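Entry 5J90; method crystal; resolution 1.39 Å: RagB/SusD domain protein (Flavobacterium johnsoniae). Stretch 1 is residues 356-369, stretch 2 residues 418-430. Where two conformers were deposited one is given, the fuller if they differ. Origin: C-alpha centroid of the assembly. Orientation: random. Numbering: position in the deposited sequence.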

ATOM      1  N   LEU A 356      21.160  22.551  -3.236  1.00 10.12           N
ATOM      2  CA  LEU A 356      20.290  22.469  -2.069  1.00  9.72           C
ATOM      3  C   LEU A 356      20.831  21.471  -1.047  1.00  9.83           C
ATOM      4  O   LEU A 356      20.813  21.739   0.158  1.00  9.88           O
ATOM      5  CB  LEU A 356      18.873  22.108  -2.516  1.00  9.39           C
ATOM      6  CG  LEU A 356      18.208  23.249  -3.289  1.00  9.97           C
ATOM      7  CD1 LEU A 356      17.011  22.737  -4.082  1.00 10.44           C
ATOM      8  CD2 LEU A 356      17.788  24.371  -2.351  1.00 11.28           C
ATOM      9  N   TYR A 357      21.351  20.345  -1.526  1.00  9.18           N
ATOM     10  CA  TYR A 357      22.019  19.356  -0.678  1.00 10.26           C
ATOM     11  C   TYR A 357      23.180  19.988   0.075  1.00  9.87           C
ATOM     12  O   TYR A 357      23.292  19.849   1.299  1.00 11.54           O
ATOM     13  CB  TYR A 357      22.517  18.214  -1.558  1.00 11.25           C
ATOM     14  CG  TYR A 357      23.380  17.151  -0.911  1.00  9.42           C
ATOM     15  CD1 TYR A 357      22.847  16.245   0.015  1.00 10.02           C
ATOM     16  CD2 TYR A 357      24.719  17.002  -1.273  1.00 11.42           C
ATOM     17  CE1 TYR A 357      23.621  15.241   0.573  1.00 10.31           C
ATOM     18  CE2 TYR A 357      25.506  15.999  -0.717  1.00 10.26           C
ATOM     19  CZ  TYR A 357      24.946  15.113   0.204  1.00  9.96           C
ATOM     20  OH  TYR A 357      25.688  14.102   0.756  1.00 10.67           O
ATOM     21  N   GLU A 358      24.042  20.694  -0.649  1.00 10.75           N
ATOM     22  CA  GLU A 358      25.224  21.268  -0.016  1.00 11.58           C
ATOM     23  C   GLU A 358      24.844  22.399   0.937  1.00 10.94           C
ATOM     24  O   GLU A 358      25.476  22.570   1.988  1.00 11.52           O
ATOM     25  CB  GLU A 358      26.233  21.723  -1.078  1.00 13.00           C
ATOM     26  CG  GLU A 358      26.786  20.552  -1.878  1.00 14.00           C
ATOM     27  CD  GLU A 358      27.907  20.929  -2.830  1.00 14.32           C
ATOM     28  OE1 GLU A 358      28.153  22.141  -3.039  1.00 18.30           O
ATOM     29  OE2 GLU A 358      28.533  19.991  -3.363  1.00 15.84           O
ATOM     30  N   ALA A 359      23.809  23.154   0.587  1.00 10.84           N
ATOM     31  CA  ALA A 359      23.314  24.208   1.466  1.00 11.21           C
ATOM     32  C   ALA A 359      22.721  23.633   2.752  1.00 11.65           C
ATOM     33  O   ALA A 359      22.850  24.233   3.823  1.00 12.44           O
ATOM     34  CB  ALA A 359      22.301  25.093   0.753  1.00 12.28           C
ATOM     35  N   GLY A 360      22.064  22.477   2.661  1.00 10.65           N
ATOM     36  CA  GLY A 360      21.514  21.841   3.846  1.00 10.89           C
ATOM     37  C   GLY A 360      22.598  21.391   4.809  1.00 10.40           C
ATOM     38  O   GLY A 360      22.464  21.557   6.030  1.00 10.45           O
ATOM     39  N   ILE A 361      23.665  20.805   4.274  1.00 10.34           N
ATOM     40  CA  ILE A 361      24.790  20.379   5.108  1.00 10.01           C
ATOM     41  C   ILE A 361      25.416  21.585   5.816  1.00 11.31           C
ATOM     42  O   ILE A 361      25.645  21.548   7.029  1.00 11.65           O
ATOM     43  CB  ILE A 361      25.849  19.615   4.292  1.00 10.27           C
ATOM     44  CG1 ILE A 361      25.230  18.365   3.655  1.00 10.23           C
ATOM     45  CG2 ILE A 361      27.036  19.220   5.173  1.00 12.38           C
ATOM     46  CD1 ILE A 361      26.131  17.701   2.626  1.00 12.78           C
ATOM     47  N   LYS A 362      25.664  22.657   5.067  1.00 11.88           N
ATOM     48  CA  LYS A 362      26.213  23.882   5.655  1.00 12.62           C
ATOM     49  C   LYS A 362      25.309  24.448   6.748  1.00 13.57           C
ATOM     50  O   LYS A 362      25.783  24.843   7.813  1.00 14.28           O
ATOM     51  CB  LYS A 362      26.457  24.936   4.578  1.00 15.08           C
ATOM     52  CG  LYS A 362      26.883  26.293   5.132  1.00 19.55           C
ATOM     53  CD  LYS A 362      26.975  27.344   4.028  1.00 25.52           C
ATOM     54  CE  LYS A 362      26.890  28.754   4.600  1.00 34.33           C
ATOM     55  NZ  LYS A 362      27.795  28.927   5.771  1.00 32.03           N
ATOM     56  N   ALA A 363      24.006  24.482   6.496  1.00 11.03           N
ATOM     57  CA  ALA A 363      23.061  24.975   7.493  1.00 11.74           C
ATOM     58  C   ALA A 363      23.170  24.181   8.795  1.00 10.84           C
ATOM     59  O   ALA A 363      23.179  24.765   9.889  1.00 13.08           O
ATOM     60  CB  ALA A 363      21.633  24.917   6.958  1.00 12.99           C
ATOM     61  N   SER A 364      23.250  22.859   8.685  1.00 10.27           N
ATOM     62  CA  SER A 364      23.367  22.010   9.861  1.00 11.22           C
ATOM     63  C   SER A 364      24.698  22.220  10.600  1.00 12.79           C
ATOM     64  O   SER A 364      24.712  22.312  11.829  1.00 12.52           O
ATOM     65  CB  SER A 364      23.177  20.536   9.480  1.00 10.06           C
ATOM     66  OG  SER A 364      23.301  19.707  10.621  1.00 10.78           O
ATOM     67  N   PHE A 365      25.803  22.276   9.859  1.00 11.19           N
ATOM     68  CA  PHE A 365      27.108  22.549  10.471  1.00 13.67           C
ATOM     69  C   PHE A 365      27.063  23.876  11.224  1.00 12.71           C
ATOM     70  O   PHE A 365      27.534  23.961  12.369  1.00 13.74           O
ATOM     71  CB  PHE A 365      28.221  22.582   9.418  1.00 12.44           C
ATOM     72  CG  PHE A 365      28.903  21.255   9.187  1.00 11.87           C
ATOM     73  CD1 PHE A 365      28.182  20.125   8.809  1.00 12.74           C
ATOM     74  CD2 PHE A 365      30.284  21.146   9.305  1.00 14.77           C
ATOM     75  CE1 PHE A 365      28.823  18.914   8.581  1.00 15.28           C
ATOM     76  CE2 PHE A 365      30.927  19.942   9.079  1.00 14.99           C
ATOM     77  CZ  PHE A 365      30.197  18.822   8.711  1.00 14.75           C
ATOM     78  N   ASP A 366      26.499  24.910  10.601  1.00 12.58           N
ATOM     79  CA  ASP A 366      26.381  26.209  11.253  1.00 13.47           C
ATOM     80  C   ASP A 366      25.508  26.120  12.501  1.00 15.84           C
ATOM     81  O   ASP A 366      25.831  26.706  13.542  1.00 16.35           O
ATOM     82  CB  ASP A 366      25.813  27.252  10.290  1.00 13.82           C
ATOM     83  CG  ASP A 366      26.782  27.621   9.183  1.00 18.71           C
ATOM     84  OD1 ASP A 366      27.989  27.314   9.297  1.00 21.01           O
ATOM     85  OD2 ASP A 366      26.325  28.236   8.198  1.00 21.72           O
ATOM     86  N   GLN A 367      24.406  25.379  12.401  1.00 14.65           N
ATOM     87  CA  GLN A 367      23.487  25.243  13.518  0.61 13.46           C
ATOM     88  C   GLN A 367      24.176  24.613  14.726  1.00 12.84           C
ATOM     89  O   GLN A 367      23.908  24.996  15.877  1.00 14.15           O
ATOM     90  CB  GLN A 367      22.270  24.412  13.111  0.61 13.18           C
ATOM     91  CG  GLN A 367      21.178  24.444  14.150  0.61 13.49           C
ATOM     92  CD  GLN A 367      19.912  23.748  13.710  0.61 11.41           C
ATOM     93  OE1 GLN A 367      19.944  22.755  12.974  0.61 11.50           O
ATOM     94  NE2 GLN A 367      18.783  24.259  14.172  0.61 13.88           N
ATOM     95  N   ARG A 368      25.070  23.665  14.465  1.00 13.42           N
ATOM     96  CA  ARG A 368      25.755  22.944  15.537  1.00 14.69           C
ATOM     97  C   ARG A 368      27.072  23.605  15.950  1.00 15.98           C
ATOM     98  O   ARG A 368      27.736  23.136  16.867  1.00 18.50           O
ATOM     99  CB  ARG A 368      26.000  21.486  15.130  1.00 14.41           C
ATOM    100  CG  ARG A 368      24.767  20.767  14.595  1.00 15.71           C
ATOM    101  CD  ARG A 368      23.614  20.771  15.581  1.00 16.85           C
ATOM    102  NE  ARG A 368      22.536  19.916  15.087  1.00 13.12           N
ATOM    103  CZ  ARG A 368      21.538  19.465  15.830  1.00 14.77           C
ATOM    104  NH1 ARG A 368      21.460  19.778  17.118  1.00 17.20           N
ATOM    105  NH2 ARG A 368      20.619  18.685  15.282  1.00 13.33           N
ATOM    106  N   GLY A 369      27.449  24.681  15.267  1.00 14.08           N
ATOM    107  CA  GLY A 369      28.642  25.436  15.636  1.00 14.25           C
ATOM    108  C   GLY A 369      29.954  24.755  15.298  1.00 18.24           C
ATOM    109  O   GLY A 369      30.963  24.974  15.980  1.00 19.21           O
ATOM    110  N   GLN A 418      19.730   8.679  -1.515  1.00  8.39           N
ATOM    111  CA  GLN A 418      20.402   8.129  -0.342  1.00  9.20           C
ATOM    112  C   GLN A 418      21.323   9.158   0.315  1.00 10.10           C
ATOM    113  O   GLN A 418      21.377   9.253   1.543  1.00 10.16           O
ATOM    114  CB  GLN A 418      21.161   6.844  -0.698  1.00 10.65           C
ATOM    115  CG  GLN A 418      21.797   6.154   0.496  1.00 11.54           C
ATOM    116  CD  GLN A 418      22.509   4.861   0.119  1.00 12.25           C
ATOM    117  OE1 GLN A 418      22.649   4.538  -1.067  1.00 15.22           O
ATOM    118  NE2 GLN A 418      22.972   4.123   1.122  1.00 13.02           N
ATOM    119  N   LYS A 419      22.047   9.929  -0.494  1.00  9.87           N
ATOM    120  CA  LYS A 419      22.920  10.967   0.046  1.00 11.43           C
ATOM    121  C   LYS A 419      22.099  12.027   0.763  1.00  8.79           C
ATOM    122  O   LYS A 419      22.406  12.398   1.897  1.00 10.57           O
ATOM    123  CB  LYS A 419      23.754  11.611  -1.066  1.00 11.13           C
ATOM    124  CG  LYS A 419      24.871  10.713  -1.588  1.00 11.59           C
ATOM    125  CD  LYS A 419      25.526  11.339  -2.811  1.00 13.73           C
ATOM    126  CE  LYS A 419      26.570  10.406  -3.421  1.00 13.41           C
ATOM    127  NZ  LYS A 419      27.847  10.380  -2.638  1.00 13.81           N
ATOM    128  N   ILE A 420      21.059  12.517   0.097  1.00  9.03           N
ATOM    129  CA  ILE A 420      20.195  13.539   0.680  1.00  9.20           C
ATOM    130  C   ILE A 420      19.583  13.093   2.011  1.00  9.68           C
ATOM    131  O   ILE A 420      19.649  13.810   3.018  1.00  9.37           O
ATOM    132  CB  ILE A 420      19.081  13.933  -0.308  1.00  8.84           C
ATOM    133  CG1 ILE A 420      19.690  14.684  -1.495  1.00  9.46           C
ATOM    134  CG2 ILE A 420      18.028  14.784   0.384  1.00 10.01           C
ATOM    135  CD1 ILE A 420      18.743  14.825  -2.691  1.00 11.43           C
ATOM    136  N   ILE A 421      19.002  11.900   2.023  1.00  8.21           N
ATOM    137  CA  ILE A 421      18.337  11.422   3.233  1.00  8.19           C
ATOM    138  C   ILE A 421      19.351  11.110   4.343  1.00  9.53           C
ATOM    139  O   ILE A 421      19.061  11.320   5.519  1.00  9.31           O
ATOM    140  CB  ILE A 421      17.430  10.204   2.946  1.00  7.99           C
ATOM    141  CG1 ILE A 421      16.360  10.548   1.894  1.00  8.30           C
ATOM    142  CG2 ILE A 421      16.779   9.707   4.236  1.00  8.29           C
ATOM    143  CD1 ILE A 421      15.445  11.689   2.276  1.00  9.21           C
ATOM    144  N   THR A 422      20.542  10.629   3.984  1.00  9.36           N
ATOM    145  CA  THR A 422      21.574  10.390   5.002  1.00  9.23           C
ATOM    146  C   THR A 422      21.927  11.699   5.713  1.00  8.81           C
ATOM    147  O   THR A 422      21.974  11.755   6.946  1.00  8.88           O
ATOM    148  CB  THR A 422      22.848   9.774   4.385  1.00 10.22           C
ATOM    149  OG1 THR A 422      22.543   8.476   3.863  1.00 10.90           O
ATOM    150  CG2 THR A 422      23.955   9.641   5.429  1.00 10.71           C
ATOM    151  N   GLN A 423      22.143  12.757   4.938  1.00 10.04           N
ATOM    152  CA  GLN A 423      22.489  14.047   5.529  1.00  9.33           C
ATOM    153  C   GLN A 423      21.314  14.647   6.300  1.00 10.21           C
ATOM    154  O   GLN A 423      21.492  15.278   7.347  1.00 10.12           O
ATOM    155  CB  GLN A 423      23.036  14.990   4.459  1.00  9.66           C
ATOM    156  CG  GLN A 423      24.444  14.584   4.021  1.00 10.81           C
ATOM    157  CD  GLN A 423      25.435  14.580   5.179  1.00 11.20           C
ATOM    158  OE1 GLN A 423      25.419  15.470   6.033  1.00 11.34           O
ATOM    159  NE2 GLN A 423      26.306  13.570   5.212  1.00 12.25           N
ATOM    160  N   LYS A 424      20.108  14.416   5.800  1.00  9.33           N
ATOM    161  CA  LYS A 424      18.896  14.851   6.478  1.00  8.07           C
ATOM    162  C   LYS A 424      18.771  14.151   7.837  1.00  8.80           C
ATOM    163  O   LYS A 424      18.478  14.780   8.868  1.00  9.61           O
ATOM    164  CB  LYS A 424      17.714  14.497   5.575  1.00  9.94           C
ATOM    165  CG  LYS A 424      16.399  15.120   5.936  1.00  9.49           C
ATOM    166  CD  LYS A 424      15.382  14.701   4.865  1.00  9.86           C
ATOM    167  CE  LYS A 424      14.021  15.276   5.124  1.00 10.25           C
ATOM    168  NZ  LYS A 424      13.023  14.533   4.300  1.00  9.60           N
ATOM    169  N   TRP A 425      19.020  12.848   7.832  1.00  8.15           N
ATOM    170  CA  TRP A 425      18.980  12.027   9.034  1.00  8.66           C
ATOM    171  C   TRP A 425      20.000  12.529  10.069  1.00  9.62           C
ATOM    172  O   TRP A 425      19.665  12.697  11.242  1.00  9.43           O
ATOM    173  CB  TRP A 425      19.229  10.579   8.616  1.00  8.55           C
ATOM    174  CG  TRP A 425      19.233   9.496   9.673  1.00  8.90           C
ATOM    175  CD1 TRP A 425      18.163   8.757  10.102  1.00  8.87           C
ATOM    176  CD2 TRP A 425      20.385   8.945  10.331  1.00  9.02           C
ATOM    177  NE1 TRP A 425      18.570   7.813  11.012  1.00  8.68           N
ATOM    178  CE2 TRP A 425      19.930   7.911  11.180  1.00  8.35           C
ATOM    179  CE3 TRP A 425      21.754   9.242  10.303  1.00 10.27           C
ATOM    180  CZ2 TRP A 425      20.793   7.160  11.977  1.00  9.60           C
ATOM    181  CZ3 TRP A 425      22.611   8.500  11.109  1.00 10.38           C
ATOM    182  CH2 TRP A 425      22.127   7.473  11.933  1.00  9.89           C
ATOM    183  N   ILE A 426      21.230  12.802   9.642  1.00  9.15           N
ATOM    184  CA  ILE A 426      22.218  13.322  10.592  1.00 10.42           C
ATOM    185  C   ILE A 426      21.762  14.668  11.166  1.00  9.67           C
ATOM    186  O   ILE A 426      21.834  14.889  12.377  1.00  9.65           O
ATOM    187  CB  ILE A 426      23.635  13.462   9.978  1.00  8.92           C
ATOM    188  CG1 ILE A 426      24.169  12.102   9.531  1.00  9.81           C
ATOM    189  CG2 ILE A 426      24.601  14.094  10.998  1.00 10.21           C
ATOM    190  CD1 ILE A 426      25.438  12.183   8.666  1.00 12.61           C
ATOM    191  N   ALA A 427      21.297  15.566  10.301  1.00  8.82           N
ATOM    192  CA  ALA A 427      20.910  16.909  10.721  1.00  9.14           C
ATOM    193  C   ALA A 427      19.745  16.932  11.713  1.00 10.30           C
ATOM    194  O   ALA A 427      19.661  17.835  12.549  1.00 10.42           O
ATOM    195  CB  ALA A 427      20.593  17.778   9.499  1.00  9.72           C
ATOM    196  N   GLY A 428      18.840  15.952  11.616  1.00  8.95           N
ATOM    197  CA  GLY A 428      17.622  15.975  12.412  1.00  9.58           C
ATOM    198  C   GLY A 428      17.746  15.389  13.807  1.00 10.08           C
ATOM    199  O   GLY A 428      16.790  15.456  14.570  1.00 10.61           O
ATOM    200  N   PHE A 429      18.908  14.827  14.144  1.00  9.72           N
ATOM    201  CA  PHE A 429      19.127  14.271  15.474  1.00  9.59           C
ATOM    202  C   PHE A 429      18.867  15.361  16.512  1.00 12.03           C
ATOM    203  O   PHE A 429      19.267  16.511  16.303  1.00 12.46           O
ATOM    204  CB  PHE A 429      20.567  13.755  15.581  1.00 10.97           C
ATOM    205  CG  PHE A 429      20.887  13.136  16.913  1.00 10.51           C
ATOM    206  CD1 PHE A 429      21.497  13.891  17.912  1.00 11.18           C
ATOM    207  CD2 PHE A 429      20.577  11.810  17.171  1.00 10.58           C
ATOM    208  CE1 PHE A 429      21.786  13.331  19.145  1.00 11.28           C
ATOM    209  CE2 PHE A 429      20.865  11.245  18.406  1.00 10.42           C
ATOM    210  CZ  PHE A 429      21.471  12.013  19.393  1.00 12.12           C
ATOM    211  N   PRO A 430      18.209  15.019  17.641  1.00 11.15           N
ATOM    212  CA  PRO A 430      17.753  13.713  18.131  1.00 11.93           C
ATOM    213  C   PRO A 430      16.255  13.435  17.900  1.00 12.03           C
ATOM    214  O   PRO A 430      15.664  12.623  18.620  1.00 10.78           O
ATOM    215  CB  PRO A 430      18.005  13.837  19.635  1.00 12.37           C
ATOM    216  CG  PRO A 430      17.620  15.255  19.915  1.00 12.41           C
ATOM    217  CD  PRO A 430      18.032  16.056  18.676  1.00 13.62           C
TER
HETATM  218  O   HOH W   1      25.944  11.598   2.985  1.00 13.46           O
HETATM  219  O   HOH W   2      21.248  20.168  12.331  1.00 13.09           O

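Two helices from distant parts of one chain run side by side in the same direction, their axes inclined by 17° and 10.1 Å apart at closest approach. That is a generous spacing, and the pairs of nearest CA atoms, Tyr357 with Ile420, Ile361 with Gln423 and Ser364 with Ala427, recur at three- and four-residue steps, as expected when one face of each helix follows the other. The contact is modest, burying 411 Å² in all, and its character changes along its length: an aromatic ring at the start, small residues further on, and a charged group at the C-terminal end.

Tyr357 contributes the largest covered area. Its CA-to-CB bond points sideways, yet chi1 in the t well (173°) carries the ring across the gap. The ring edge meets backbone, with CE1 3.4 Å from Lys419 O, while CD1 lies 3.8 Å from Ile420 CG1 in an apolar contact. Ile420, with chi1 m and chi2 t, offers that CG1 methylene to the tyrosine. Lys419 starts toward the neighbouring helix but its end leads away: Tyr357 OH sits 3.6 Å from Lys419 CB, so the aliphatic root packs here while the ammonium finds its hydrogen bonds elsewhere in the structure.

One turn on, Gln423 points toward the first helix and folds, chi1 and chi2 both m. The bend lays its aliphatic part against the tyrosine, with CG 3.5 Å from Tyr357 OH, and brings OE1 to 3.8 Å from Ile361 CG1, a van der Waals contact. Its amide remains satisfied: NE2 donates to water 1 at 3.0 Å, and that water in turn makes a weak hydrogen bond to Tyr357 OH at 3.4 Å. Ile361 itself starts sideways, its m,t rotamer bringing CG1 and CD1 nearer the glutamine.

At Ser364 and Ala427 the backbones come closer, 5.7 Å between CA atoms, and both side chains are small. Ser364, chi1 t, places OG 3.5 Å from Ala427 CB. The hydroxyl also donates to water 2, 2.7 Å from OG; this water donates to Ala427 O at 2.8 Å and to Gln367 OE1 at 3.0 Å, and accepts a weak hydrogen bond from Arg368 NE at 3.1 Å. A single water thus ties three side chains of one helix to a carbonyl of the other.

Arg368 closes the contact. Its m,m start bends the chain before chi3, in t, extends it toward the end of the second helix. There NH2 donates to Ala427 O at 3.0 Å and to Phe429 O at 2.8 Å, both oxygens lying near the guanidinium plane, where its N-H bonds point. The chemistry suits the site: Ala427 lies in the last turn of its helix, where its carbonyl has no helical amide partner within this stretch, and Phe429 is in the loop just after; one NH2 group reaches both oxygens. Just beyond Arg368, Gly369 takes positive phi (73°), a conformation that favours glycine, and turns the chain out of its helix in a Schellman motif.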